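PDB 1UDD: transcriptional regulator from Pyrococcus horikoshii, which is an all-helical TenA homologue of the TENA/THI-4/PQQC family, forming a four-chain assembly. Local coordinates for residues R2-I5 / T6-L9; P35-K38 / F39-Y42; N125-E128 / G129-L133; K164-S168 / N169-N173; F207-M210 / A211-G215. All blocks are in the same frame, centred on the assembly; numbering follows the deposited sequence.

Contact 1 of 5, residues R2-I5 / T6-L9; sequences RVMI and TDKL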
loop_
_atom_site.group_PDB
_atom_site.type_symbol
_atom_site.label_atom_id
_atom_site.label_comp_id
_atom_site.label_asym_id
_atom_site.label_seq_id
_atom_site.Cartn_x
_atom_site.Cartn_y
_atom_site.Cartn_z
ATOM N N ARG A 2 35.437 -7.067 -3.136
ATOM C CA ARG A 2 34.161 -6.386 -2.894
ATOM C C ARG A 2 34.133 -4.944 -2.388
ATOM O O ARG A 2 34.589 -4.641 -1.291
ATOM C CB ARG A 2 33.281 -7.234 -1.959
ATOM C CG ARG A 2 32.841 -8.563 -2.556
ATOM C CD ARG A 2 31.390 -8.861 -2.214
ATOM N NE ARG A 2 31.159 -8.997 -0.776
ATOM C CZ ARG A 2 31.050 -10.159 -0.133
ATOM N NH1 ARG A 2 31.146 -11.306 -0.794
ATOM N NH2 ARG A 2 30.842 -10.173 1.178
ATOM N N VAL A 3 33.567 -4.066 -3.204
ATOM C CA VAL A 3 33.394 -2.668 -2.832
ATOM C C VAL A 3 31.981 -2.633 -2.240
ATOM O O VAL A 3 31.311 -3.662 -2.207
ATOM C CB VAL A 3 33.492 -1.747 -4.054
ATOM C CG1 VAL A 3 34.907 -1.823 -4.635
ATOM C CG2 VAL A 3 32.452 -2.153 -5.104
ATOM N N MET A 4 31.523 -1.483 -1.756
ATOM C CA MET A 4 30.182 -1.412 -1.167
ATOM C C MET A 4 29.062 -1.382 -2.220
ATOM O O MET A 4 29.298 -1.145 -3.407
ATOM C CB MET A 4 30.042 -0.161 -0.298
ATOM C CG MET A 4 30.926 -0.097 0.926
ATOM S SD MET A 4 30.555 1.444 1.827
ATOM C CE MET A 4 31.710 1.373 3.185
ATOM N N ILE A 5 27.838 -1.616 -1.766
ATOM C CA ILE A 5 26.674 -1.577 -2.644
ATOM C C ILE A 5 26.569 -0.208 -3.341
ATOM O O ILE A 5 26.431 -0.153 -4.561
ATOM C CB ILE A 5 25.397 -1.834 -1.842
ATOM C CG1 ILE A 5 25.454 -3.249 -1.245
ATOM C CG2 ILE A 5 24.165 -1.623 -2.717
ATOM C CD1 ILE A 5 24.221 -3.624 -0.446
ATOM N N THR A 6 26.646 0.892 -2.584
ATOM C CA THR A 6 26.555 2.213 -3.204
ATOM C C THR A 6 27.747 2.506 -4.128
ATOM O O THR A 6 27.638 3.325 -5.039
ATOM C CB THR A 6 26.391 3.360 -2.151
ATOM O OG1 THR A 6 27.498 3.365 -1.231
ATOM C CG2 THR A 6 25.075 3.177 -1.374
ATOM N N ASP A 7 28.884 1.847 -3.889
ATOM C CA ASP A 7 30.049 2.009 -4.761
ATOM C C ASP A 7 29.634 1.447 -6.128
ATOM O O ASP A 7 29.827 2.075 -7.161
ATOM C CB ASP A 7 31.255 1.219 -4.235
ATOM C CG ASP A 7 31.880 1.842 -2.983
ATOM O OD1 ASP A 7 31.813 3.075 -2.804
ATOM O OD2 ASP A 7 32.456 1.090 -2.183
ATOM N N LYS A 8 29.045 0.261 -6.113
ATOM C CA LYS A 8 28.582 -0.390 -7.336
ATOM C C LYS A 8 27.509 0.407 -8.052
ATOM O O LYS A 8 27.497 0.461 -9.274
ATOM C CB LYS A 8 28.039 -1.781 -7.002
ATOM C CG LYS A 8 29.109 -2.732 -6.517
ATOM C CD LYS A 8 28.531 -3.853 -5.673
ATOM C CE LYS A 8 27.954 -4.981 -6.488
ATOM N NZ LYS A 8 27.416 -6.048 -5.561
ATOM N N LEU A 9 26.598 1.016 -7.296
ATOM C CA LEU A 9 25.530 1.798 -7.899
ATOM C C LEU A 9 26.108 2.986 -8.656
ATOM O O LEU A 9 25.646 3.317 -9.766
ATOM C CB LEU A 9 24.531 2.275 -6.825
ATOM C CG LEU A 9 23.847 1.167 -6.001
ATOM C CD1 LEU A 9 22.867 1.776 -5.002
ATOM C CD2 LEU A 9 23.098 0.215 -6.926
#
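The carboxylate of Asp7 folds back over the backbone of Met4, the N-cap residue of helix 5-11, and closes the first turn of the opening helix of this all-helical TenA-type fold. Asp7 OD2 takes the amide proton of Met4 N at 2.8 Å, on the anti side of the carboxylate and 28° out of its plane. With CG anti to the carbonyl carbon (chi1 -72°), the acid group is turned back toward the start of the chain, where OD2 also lies 3.3 Å from Met4 CB. Val3 leans over the same turn: its CG2 rests 3.7 Å from Lys8 CG, and its CB lies beside Asp7 OD2. Met4 O accepts from Lys8 N at 3.1 Å and, weakly, from Asp7 N. Beyond the cap the side chains engage other helices. Thr6 OG1 is hydrogen-bonded to Asp183 of helix 169-183, Lys8 makes a cation-pi contact with Tyr190, and Ile5 packs against Ile182 and Leu193, so that the turn is seated on helices 169-183 and 190-213. One step along, Leu9 N bonds to Ile5 O at 3.0 Å, while Leu9 CD1 approaches Ile5 CG2 to 4.3 Å.

Contact 2 of 5, residues P35-K38 / F39-Y42; sequences PLEK and FKFY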
loop_
_atom_site.group_PDB
_atom_site.type_symbol
_atom_site.label_atom_id
_atom_site.label_comp_id
_atom_site.label_asym_id
_atom_site.label_seq_id
_atom_site.Cartn_x
_atom_site.Cartn_y
_atom_site.Cartn_z
ATOM N N PRO A 35 19.149 31.225 -18.226
ATOM C CA PRO A 35 18.197 32.335 -18.318
ATOM C C PRO A 35 17.193 32.202 -17.168
ATOM O O PRO A 35 16.518 31.178 -17.041
ATOM C CB PRO A 35 17.544 32.117 -19.682
ATOM C CG PRO A 35 18.621 31.436 -20.472
ATOM C CD PRO A 35 19.163 30.440 -19.473
ATOM N N LEU A 36 17.104 33.235 -16.337
ATOM C CA LEU A 36 16.216 33.246 -15.178
ATOM C C LEU A 36 14.832 32.675 -15.438
ATOM O O LEU A 36 14.171 32.212 -14.511
ATOM C CB LEU A 36 16.083 34.667 -14.631
ATOM C CG LEU A 36 15.448 34.802 -13.245
ATOM C CD1 LEU A 36 16.219 33.945 -12.255
ATOM C CD2 LEU A 36 15.462 36.261 -12.808
ATOM N N GLU A 37 14.392 32.704 -16.690
ATOM C CA GLU A 37 13.077 32.178 -17.031
ATOM C C GLU A 37 13.032 30.664 -16.947
ATOM O O GLU A 37 12.008 30.090 -16.563
ATOM C CB GLU A 37 12.661 32.609 -18.436
ATOM C CG GLU A 37 12.110 34.020 -18.510
ATOM C CD GLU A 37 11.054 34.287 -17.443
ATOM O OE1 GLU A 37 11.431 34.653 -16.305
ATOM O OE2 GLU A 37 9.848 34.118 -17.745
ATOM N N LYS A 38 14.135 30.023 -17.327
ATOM C CA LYS A 38 14.225 28.572 -17.286
ATOM C C LYS A 38 14.301 28.082 -15.850
ATOM O O LYS A 38 13.793 27.014 -15.529
ATOM C CB LYS A 38 15.445 28.085 -18.073
ATOM C CG LYS A 38 15.334 28.347 -19.560
ATOM C CD LYS A 38 16.418 27.651 -20.345
ATOM C CE LYS A 38 16.024 27.580 -21.813
ATOM N NZ LYS A 38 17.003 26.804 -22.630
ATOM N N PHE A 39 14.930 28.867 -14.985
ATOM C CA PHE A 39 15.054 28.495 -13.579
ATOM C C PHE A 39 13.674 28.517 -12.940
ATOM O O PHE A 39 13.323 27.619 -12.170
ATOM C CB PHE A 39 15.993 29.463 -12.850
ATOM C CG PHE A 39 16.293 29.078 -11.423
ATOM C CD1 PHE A 39 16.859 27.843 -11.123
ATOM C CD2 PHE A 39 16.041 29.968 -10.381
ATOM C CE1 PHE A 39 17.177 27.494 -9.806
ATOM C CE2 PHE A 39 16.353 29.636 -9.060
ATOM C CZ PHE A 39 16.927 28.388 -8.772
ATOM N N LYS A 40 12.883 29.537 -13.265
ATOM C CA LYS A 40 11.542 29.631 -12.707
ATOM C C LYS A 40 10.689 28.440 -13.130
ATOM O O LYS A 40 9.927 27.921 -12.326
ATOM C CB LYS A 40 10.866 30.941 -13.121
ATOM C CG LYS A 40 11.510 32.169 -12.511
ATOM C CD LYS A 40 10.791 33.428 -12.958
ATOM C CE LYS A 40 11.543 34.682 -12.558
ATOM N NZ LYS A 40 10.790 35.905 -12.975
ATOM N N PHE A 41 10.809 28.007 -14.383
ATOM C CA PHE A 41 10.028 26.858 -14.842
ATOM C C PHE A 41 10.408 25.620 -14.023
ATOM O O PHE A 41 9.549 24.815 -13.646
ATOM C CB PHE A 41 10.295 26.569 -16.315
ATOM C CG PHE A 41 9.487 25.434 -16.851
ATOM C CD1 PHE A 41 8.177 25.637 -17.285
ATOM C CD2 PHE A 41 10.014 24.149 -16.886
ATOM C CE1 PHE A 41 7.400 24.568 -17.748
ATOM C CE2 PHE A 41 9.250 23.077 -17.341
ATOM C CZ PHE A 41 7.937 23.285 -17.774
ATOM N N TYR A 42 11.708 25.482 -13.772
ATOM C CA TYR A 42 12.248 24.379 -12.992
ATOM C C TYR A 42 11.755 24.457 -11.547
ATOM O O TYR A 42 11.177 23.492 -11.032
ATOM C CB TYR A 42 13.788 24.416 -13.040
ATOM C CG TYR A 42 14.485 23.596 -11.973
ATOM C CD1 TYR A 42 14.405 22.198 -11.960
ATOM C CD2 TYR A 42 15.203 24.224 -10.960
ATOM C CE1 TYR A 42 15.027 21.450 -10.954
ATOM C CE2 TYR A 42 15.823 23.493 -9.954
ATOM C CZ TYR A 42 15.729 22.109 -9.956
ATOM O OH TYR A 42 16.312 21.404 -8.934
#
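Backbone hydrogen bonds fasten Pro35-Lys38 to Phe39-Tyr42 as the first turns of helix 36-63, with Pro35 at the N-cap. The bond from Phe39 N to Pro35 O is long and weak at 3.5 Å; those that follow are firmer, Lys40 N to Leu36 O and Phe41 N to Glu37 O at 3.2 Å each, and Tyr42 N to Lys38 O. Electrostatics contribute one long salt bridge, Glu37 OE1 to Lys40 NZ at 3.6 Å. Glu37 bends at chi2 (-48°) and brings its carboxylate back over the extended lysine chain, and OE1 lies equally near Lys40 CD. Apolar contacts occupy the neighbouring side: Leu36 CG meets Lys40 CE at 4.0 Å, and Leu36 CD1 approaches Phe39 CD2 obliquely at 4.4 Å. The rings of Phe39 and Tyr42 lead away from this turn into the protein. Phe39 meets Tyr159 and Trp162 edge-to-face, whereas Tyr42 is hydrogen-bonded through OH to Tyr140 and touches Trp208 and Phe25. The arrangement is that of an amphipathic helix start, with a charged i to i+3 pair on the outer side and Phe39 and Tyr42 entering the interior of the TenA-type helical bundle.

Contact 3 of 5, residues N125-E128 / G129-L133; sequences NIIE and GLTAL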
loop_
_atom_site.group_PDB
_atom_site.type_symbol
_atom_site.label_atom_id
_atom_site.label_comp_id
_atom_site.label_asym_id
_atom_site.label_seq_id
_atom_site.Cartn_x
_atom_site.Cartn_y
_atom_site.Cartn_z
ATOM N N ASN A 125 11.139 -3.659 -0.460
ATOM C CA ASN A 125 11.494 -3.532 0.955
ATOM C C ASN A 125 12.038 -2.104 1.173
ATOM O O ASN A 125 12.073 -1.302 0.221
ATOM C CB ASN A 125 12.548 -4.582 1.359
ATOM C CG ASN A 125 13.776 -4.580 0.448
ATOM O OD1 ASN A 125 14.264 -3.522 0.041
ATOM N ND2 ASN A 125 14.287 -5.779 0.137
ATOM N N ILE A 126 12.479 -1.774 2.388
ATOM C CA ILE A 126 12.960 -0.413 2.648
ATOM C C ILE A 126 14.225 -0.044 1.888
ATOM O O ILE A 126 14.376 1.096 1.434
ATOM C CB ILE A 126 13.200 -0.158 4.146
ATOM C CG1 ILE A 126 14.475 -0.843 4.598
ATOM C CG2 ILE A 126 12.012 -0.673 4.944
ATOM C CD1 ILE A 126 15.125 -0.183 5.788
ATOM N N ILE A 127 15.134 -1.001 1.730
ATOM C CA ILE A 127 16.367 -0.732 0.991
ATOM C C ILE A 127 16.047 -0.394 -0.460
ATOM O O ILE A 127 16.632 0.533 -1.061
ATOM C CB ILE A 127 17.311 -1.940 1.017
ATOM C CG1 ILE A 127 17.718 -2.232 2.458
ATOM C CG2 ILE A 127 18.543 -1.650 0.170
ATOM C CD1 ILE A 127 18.417 -1.055 3.143
ATOM N N GLU A 128 15.117 -1.135 -1.043
ATOM C CA GLU A 128 14.741 -0.847 -2.429
ATOM C C GLU A 128 14.051 0.522 -2.517
ATOM O O GLU A 128 14.263 1.285 -3.456
ATOM C CB GLU A 128 13.825 -1.956 -2.949
ATOM C CG GLU A 128 14.499 -3.306 -2.902
ATOM C CD GLU A 128 13.572 -4.459 -3.240
ATOM O OE1 GLU A 128 12.443 -4.504 -2.711
ATOM O OE2 GLU A 128 13.984 -5.343 -4.017
ATOM N N GLY A 129 13.229 0.842 -1.528
ATOM C CA GLY A 129 12.550 2.126 -1.555
ATOM C C GLY A 129 13.568 3.240 -1.471
ATOM O O GLY A 129 13.558 4.156 -2.295
ATOM N N LEU A 130 14.464 3.159 -0.489
ATOM C CA LEU A 130 15.494 4.174 -0.314
ATOM C C LEU A 130 16.394 4.290 -1.542
ATOM O O LEU A 130 16.771 5.399 -1.955
ATOM C CB LEU A 130 16.332 3.853 0.931
ATOM C CG LEU A 130 15.574 3.973 2.250
ATOM C CD1 LEU A 130 16.454 3.459 3.405
ATOM C CD2 LEU A 130 15.169 5.440 2.474
ATOM N N THR A 131 16.735 3.154 -2.138
ATOM C CA THR A 131 17.576 3.161 -3.329
ATOM C C THR A 131 16.880 3.936 -4.455
ATOM O O THR A 131 17.539 4.539 -5.309
ATOM C CB THR A 131 17.896 1.712 -3.802
ATOM O OG1 THR A 131 18.588 1.020 -2.758
ATOM C CG2 THR A 131 18.800 1.722 -5.066
ATOM N N ALA A 132 15.550 3.940 -4.460
ATOM C CA ALA A 132 14.853 4.681 -5.511
ATOM C C ALA A 132 14.962 6.183 -5.267
ATOM O O ALA A 132 14.706 6.976 -6.165
ATOM C CB ALA A 132 13.409 4.274 -5.583
ATOM N N LEU A 133 15.357 6.562 -4.055
ATOM C CA LEU A 133 15.492 7.975 -3.702
ATOM C C LEU A 133 16.942 8.463 -3.670
ATOM O O LEU A 133 17.199 9.666 -3.598
ATOM C CB LEU A 133 14.877 8.231 -2.330
ATOM C CG LEU A 133 13.450 7.741 -2.082
ATOM C CD1 LEU A 133 13.001 8.188 -0.675
ATOM C CD2 LEU A 133 12.513 8.287 -3.154
#
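Thr131 grips one carbonyl twice: its backbone N and its OG1 both bond to Ile127 O, reaching it from opposite faces of the carbonyl plane. This grip follows directly on a capping box, formed by Asn125 and Glu128, that starts helix 126-146 of the TenA-type bundle. The bond from Thr131 OG1 to Ile127 O, at 2.6 Å, is the shorter of the two, and OG1 sits above that plane rather than on a lone pair. OG1 stands anti to the carbonyl carbon of its own residue (chi1 -60°), a position that turns it back down the helix to Ile127 O, and this satisfies the hydroxyl of a buried residue. In the box, Asn125 OD1 accepts from Glu128 N at 2.8 Å, the donor lying nearly along the C=O axis. In return, Glu128 OE1 accepts from Asn125 N at 2.7 Å, on the anti side of the carboxylate. The other oxygen of Glu128 forms a salt bridge with Arg192 of helix 190-213, so the acid closes the cap and ties it to the neighbouring helix. Past the cap, Gly129 N bonds to Asn125 O at 3.0 Å. Leu130 and Thr131 face helix 169-183 through Ile181 and Ile182, while Ala132 packs on Phe116 and Ile196. Within the turn, Leu130 N bonds to Ile126 O at 2.8 Å, and Leu130 CG lies 3.2 Å from Ile126 O.

Contact 4 of 5, residues K164-S168 / N169-N173; sequences KVYLS and NEYLN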
loop_
_atom_site.group_PDB
_atom_site.type_symbol
_atom_site.label_atom_id
_atom_site.label_comp_id
_atom_site.label_asym_id
_atom_site.label_seq_id
_atom_site.Cartn_x
_atom_site.Cartn_y
_atom_site.Cartn_z
ATOM N N LYS A 164 24.591 26.475 -2.892
ATOM C CA LYS A 164 25.322 26.241 -1.652
ATOM C C LYS A 164 24.669 25.234 -0.715
ATOM O O LYS A 164 25.355 24.571 0.066
ATOM C CB LYS A 164 25.559 27.573 -0.925
ATOM C CG LYS A 164 26.389 28.557 -1.756
ATOM C CD LYS A 164 26.817 29.809 -0.984
ATOM C CE LYS A 164 25.632 30.681 -0.569
ATOM N NZ LYS A 164 24.880 30.105 0.579
ATOM N N VAL A 165 23.351 25.096 -0.798
ATOM C CA VAL A 165 22.655 24.158 0.073
ATOM C C VAL A 165 23.218 22.735 -0.054
ATOM O O VAL A 165 23.388 22.022 0.941
ATOM C CB VAL A 165 21.147 24.118 -0.240
ATOM C CG1 VAL A 165 20.445 23.204 0.737
ATOM C CG2 VAL A 165 20.558 25.513 -0.172
ATOM N N TYR A 166 23.538 22.335 -1.277
ATOM C CA TYR A 166 24.037 20.987 -1.509
ATOM C C TYR A 166 25.487 20.705 -1.110
ATOM O O TYR A 166 25.887 19.539 -1.035
ATOM C CB TYR A 166 23.766 20.604 -2.967
ATOM C CG TYR A 166 22.323 20.870 -3.344
ATOM C CD1 TYR A 166 21.996 21.865 -4.258
ATOM C CD2 TYR A 166 21.284 20.165 -2.737
ATOM C CE1 TYR A 166 20.673 22.163 -4.568
ATOM C CE2 TYR A 166 19.949 20.454 -3.031
ATOM C CZ TYR A 166 19.653 21.459 -3.952
ATOM O OH TYR A 166 18.349 21.765 -4.253
ATOM N N LEU A 167 26.255 21.755 -0.816
ATOM C CA LEU A 167 27.651 21.593 -0.386
ATOM C C LEU A 167 27.792 21.594 1.135
ATOM O O LEU A 167 28.860 21.284 1.661
ATOM C CB LEU A 167 28.538 22.722 -0.928
ATOM C CG LEU A 167 28.792 22.879 -2.419
ATOM C CD1 LEU A 167 29.212 21.543 -3.003
ATOM C CD2 LEU A 167 27.547 23.411 -3.090
ATOM N N SER A 168 26.727 21.963 1.842
ATOM C CA SER A 168 26.763 22.009 3.299
ATOM C C SER A 168 27.053 20.638 3.911
ATOM O O SER A 168 26.753 19.606 3.306
ATOM C CB SER A 168 25.437 22.545 3.830
ATOM O OG SER A 168 24.357 21.727 3.415
ATOM N N ASN A 169 27.641 20.631 5.107
ATOM C CA ASN A 169 27.979 19.387 5.791
ATOM C C ASN A 169 26.734 18.618 6.169
ATOM O O ASN A 169 26.726 17.390 6.168
ATOM C CB ASN A 169 28.792 19.647 7.072
ATOM C CG ASN A 169 30.205 20.126 6.788
ATOM O OD1 ASN A 169 30.840 19.685 5.828
ATOM N ND2 ASN A 169 30.712 21.016 7.638
ATOM N N GLU A 170 25.686 19.350 6.518
ATOM C CA GLU A 170 24.441 18.734 6.912
ATOM C C GLU A 170 23.846 17.947 5.744
ATOM O O GLU A 170 23.400 16.811 5.913
ATOM C CB GLU A 170 23.437 19.803 7.375
ATOM C CG GLU A 170 23.887 20.651 8.561
ATOM C CD GLU A 170 24.988 21.647 8.205
ATOM O OE1 GLU A 170 24.733 22.569 7.395
ATOM O OE2 GLU A 170 26.110 21.505 8.741
ATOM N N TYR A 171 23.830 18.555 4.565
ATOM C CA TYR A 171 23.263 17.886 3.408
ATOM C C TYR A 171 24.127 16.692 3.048
ATOM O O TYR A 171 23.617 15.613 2.734
ATOM C CB TYR A 171 23.166 18.828 2.211
ATOM C CG TYR A 171 22.398 18.184 1.083
ATOM C CD1 TYR A 171 21.008 18.078 1.139
ATOM C CD2 TYR A 171 23.069 17.551 0.034
ATOM C CE1 TYR A 171 20.299 17.343 0.182
ATOM C CE2 TYR A 171 22.376 16.814 -0.921
ATOM C CZ TYR A 171 20.993 16.710 -0.841
ATOM O OH TYR A 171 20.322 15.938 -1.756
ATOM N N LEU A 172 25.440 16.895 3.108
ATOM C CA LEU A 172 26.394 15.842 2.804
ATOM C C LEU A 172 26.298 14.701 3.805
ATOM O O LEU A 172 26.459 13.529 3.445
ATOM C CB LEU A 172 27.817 16.393 2.816
ATOM C CG LEU A 172 28.184 17.327 1.662
ATOM C CD1 LEU A 172 29.622 17.818 1.842
ATOM C CD2 LEU A 172 28.036 16.578 0.347
ATOM N N ASN A 173 26.045 15.036 5.065
ATOM C CA ASN A 173 25.954 14.004 6.085
ATOM C C ASN A 173 24.672 13.206 5.935
ATOM O O ASN A 173 24.656 12.016 6.223
ATOM C CB ASN A 173 26.063 14.625 7.482
ATOM C CG ASN A 173 27.507 14.954 7.860
ATOM O OD1 ASN A 173 27.768 15.585 8.884
ATOM N ND2 ASN A 173 28.453 14.509 7.031
#
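The ring of Tyr171 carries Tyr166 on one face: CD2 of Tyr166 stands 3.9 Å above the ring plane, over its centre. The pair is a T-shaped stack, with the edge of Tyr166 directed at the face of Tyr171, centroids 5.3 Å apart and planes at 82°. Tyr171 has CG anti to its backbone N (chi1 -172°), which swings the ring back over residues 165-166, where CD2 also reaches Tyr166 O at 3.6 Å. Its hydroxyl is held outside the turn, in a hydrogen bond to the carbonyl of Phe137 on helix 126-146. Tyr166 in addition meets Trp162 of helix 157-164 and Tyr140 of helix 126-146 edge-to-face. Ser168 forms the joint between the two segments. Its OG donates to Val165 O at 2.7 Å and accepts a weak bond from Tyr171 N at 3.4 Å, while Leu172 N bonds to Ser168 O at 3.0 Å. Leu172 CD1 covers Leu167 O, and Glu170, bent at chi2, brings OE1 to 3.6 Å from Ser168 CB. This is a serine N-cap at the start of helix 169-183 in a TenA-type helical fold, and the hydroxyl that weakly caps the new helix also ties it to Val165, three residues back.

Contact 5 of 5, residues F207-M210 / A211-G215; sequences FWEM and AWRGG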
loop_
_atom_site.group_PDB
_atom_site.type_symbol
_atom_site.label_atom_id
_atom_site.label_comp_id
_atom_site.label_asym_id
_atom_site.label_seq_id
_atom_site.Cartn_x
_atom_site.Cartn_y
_atom_site.Cartn_z
ATOM N N PHE A 207 14.603 14.839 -15.972
ATOM C CA PHE A 207 14.043 15.985 -15.283
ATOM C C PHE A 207 14.758 17.272 -15.703
ATOM O O PHE A 207 14.122 18.299 -15.940
ATOM C CB PHE A 207 14.153 15.806 -13.768
ATOM C CG PHE A 207 13.088 16.528 -12.992
ATOM C CD1 PHE A 207 11.832 15.944 -12.798
ATOM C CD2 PHE A 207 13.343 17.779 -12.426
ATOM C CE1 PHE A 207 10.843 16.596 -12.043
ATOM C CE2 PHE A 207 12.370 18.437 -11.677
ATOM C CZ PHE A 207 11.113 17.844 -11.479
ATOM N N TRP A 208 16.084 17.222 -15.779
ATOM C CA TRP A 208 16.829 18.405 -16.181
ATOM C C TRP A 208 16.462 18.719 -17.618
ATOM O O TRP A 208 16.258 19.875 -17.977
ATOM C CB TRP A 208 18.341 18.169 -16.054
ATOM C CG TRP A 208 18.785 18.033 -14.629
ATOM C CD1 TRP A 208 19.350 16.934 -14.047
ATOM C CD2 TRP A 208 18.704 19.033 -13.606
ATOM N NE1 TRP A 208 19.628 17.189 -12.730
ATOM C CE2 TRP A 208 19.241 18.470 -12.430
ATOM C CE3 TRP A 208 18.229 20.358 -13.572
ATOM C CZ2 TRP A 208 19.319 19.178 -11.227
ATOM C CZ3 TRP A 208 18.309 21.065 -12.375
ATOM C CH2 TRP A 208 18.851 20.470 -11.216
ATOM N N GLU A 209 16.354 17.673 -18.428
ATOM C CA GLU A 209 16.028 17.834 -19.833
ATOM C C GLU A 209 14.688 18.523 -20.035
ATOM O O GLU A 209 14.565 19.413 -20.874
ATOM C CB GLU A 209 16.023 16.472 -20.526
ATOM C CG GLU A 209 15.783 16.526 -22.035
ATOM C CD GLU A 209 16.758 17.449 -22.761
ATOM O OE1 GLU A 209 17.956 17.442 -22.400
ATOM O OE2 GLU A 209 16.326 18.169 -23.696
ATOM N N MET A 210 13.679 18.122 -19.270
ATOM C CA MET A 210 12.373 18.741 -19.427
ATOM C C MET A 210 12.390 20.162 -18.877
ATOM O O MET A 210 11.613 21.012 -19.314
ATOM C CB MET A 210 11.294 17.900 -18.740
ATOM C CG MET A 210 11.284 17.988 -17.253
ATOM S SD MET A 210 10.178 19.250 -16.675
ATOM C CE MET A 210 10.375 18.977 -14.875
ATOM N N ALA A 211 13.267 20.418 -17.911
ATOM C CA ALA A 211 13.380 21.754 -17.350
ATOM C C ALA A 211 14.052 22.629 -18.416
ATOM O O ALA A 211 13.786 23.821 -18.521
ATOM C CB ALA A 211 14.219 21.722 -16.087
ATOM N N TRP A 212 14.925 22.014 -19.205
ATOM C CA TRP A 212 15.637 22.715 -20.264
ATOM C C TRP A 212 14.680 23.004 -21.420
ATOM O O TRP A 212 14.709 24.089 -21.999
ATOM C CB TRP A 212 16.818 21.865 -20.753
ATOM C CG TRP A 212 17.619 22.505 -21.849
ATOM C CD1 TRP A 212 17.684 22.113 -23.159
ATOM C CD2 TRP A 212 18.455 23.665 -21.734
ATOM N NE1 TRP A 212 18.508 22.961 -23.865
ATOM C CE2 TRP A 212 18.993 23.921 -23.015
ATOM C CE3 TRP A 212 18.803 24.512 -20.673
ATOM C CZ2 TRP A 212 19.860 24.994 -23.265
ATOM C CZ3 TRP A 212 19.671 25.582 -20.923
ATOM C CH2 TRP A 212 20.185 25.809 -22.210
ATOM N N ARG A 213 13.831 22.031 -21.737
ATOM C CA ARG A 213 12.860 22.171 -22.808
ATOM C C ARG A 213 11.656 23.015 -22.410
ATOM O O ARG A 213 10.974 23.565 -23.267
ATOM C CB ARG A 213 12.387 20.795 -23.262
ATOM C CG ARG A 213 13.450 20.008 -23.999
ATOM C CD ARG A 213 12.891 18.686 -24.481
ATOM N NE ARG A 213 13.781 18.024 -25.430
ATOM C CZ ARG A 213 14.167 18.556 -26.587
ATOM N NH1 ARG A 213 13.746 19.766 -26.941
ATOM N NH2 ARG A 213 14.967 17.873 -27.397
ATOM N N GLY A 214 11.392 23.123 -21.113
ATOM C CA GLY A 214 10.252 23.909 -20.671
ATOM C C GLY A 214 8.974 23.184 -21.045
ATOM O O GLY A 214 7.955 23.801 -21.359
ATOM N N GLY A 215 9.045 21.857 -21.011
ATOM C CA GLY A 215 7.915 21.018 -21.351
ATOM C C GLY A 215 8.453 19.617 -21.572
ATOM O O GLY A 215 9.664 19.425 -21.336
#
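This is a local contact at the C-terminal end of helix 190-213, the last helix of the fold, where the chain leaves helical geometry at Gly214 with a positive phi of 70°. An i to i+5 bond closes the ending, which resembles a Schellman motif: Met210 O accepts Gly215 N at 3.2 Å and, weakly, Gly214 N at 2.8 Å. The regular bonds before it include Arg213 N to Glu209 O at 2.9 Å. On the outer side Glu209 and Arg213 pair by charge alone. Glu209 OE2 lies over one face of the guanidinium, 3.1 Å from Arg213 NE, and because it is well out of that plane no N-H is directed at it; the carboxylate and guanidinium planes are 64° apart. The bend of Glu209 at chi2 (54°) carries its carboxylate back to Arg213, and OE2 also rests 3.4 Å from Arg213 CG. The other oxygen, OE1, is hydrogen-bonded to His23. On the buried side, the methyl CE of Met210 sits 3.6 Å above the centre of the Phe207 ring. Around the turn, Trp208 and Trp212 lean on helix 24-31 through Val26 and Phe25, Met210 rests on Phe41 and Gln45 of helix 36-63, and Phe207 reaches Asn110 and Tyr113 of helix 108-123.

From the N terminus, the five contacts follow in series; each is local to one continuous stretch, and none nests in or crosses another. Contacts 1 to 4 mark the starts of helices 5-11, 36-63, 126-146 and 169-183, and contact 5 the end of helix 190-213. Contacts 1 and 3 lie on the same side of the chain's centre and touch, Leu9 CD1 to Thr131 CG2 at 4.1 Å. Contact 2 lies across the centre from both and shares its side with contact 5; their centres are 10 Å apart, and they meet where Lys38 NZ approaches Trp212 CH2 to 3.4 Å, joining the first turns of helix 36-63 to the C-terminal end. Contact 4 touches no other; its nearest atoms are about 5 Å from contact 2.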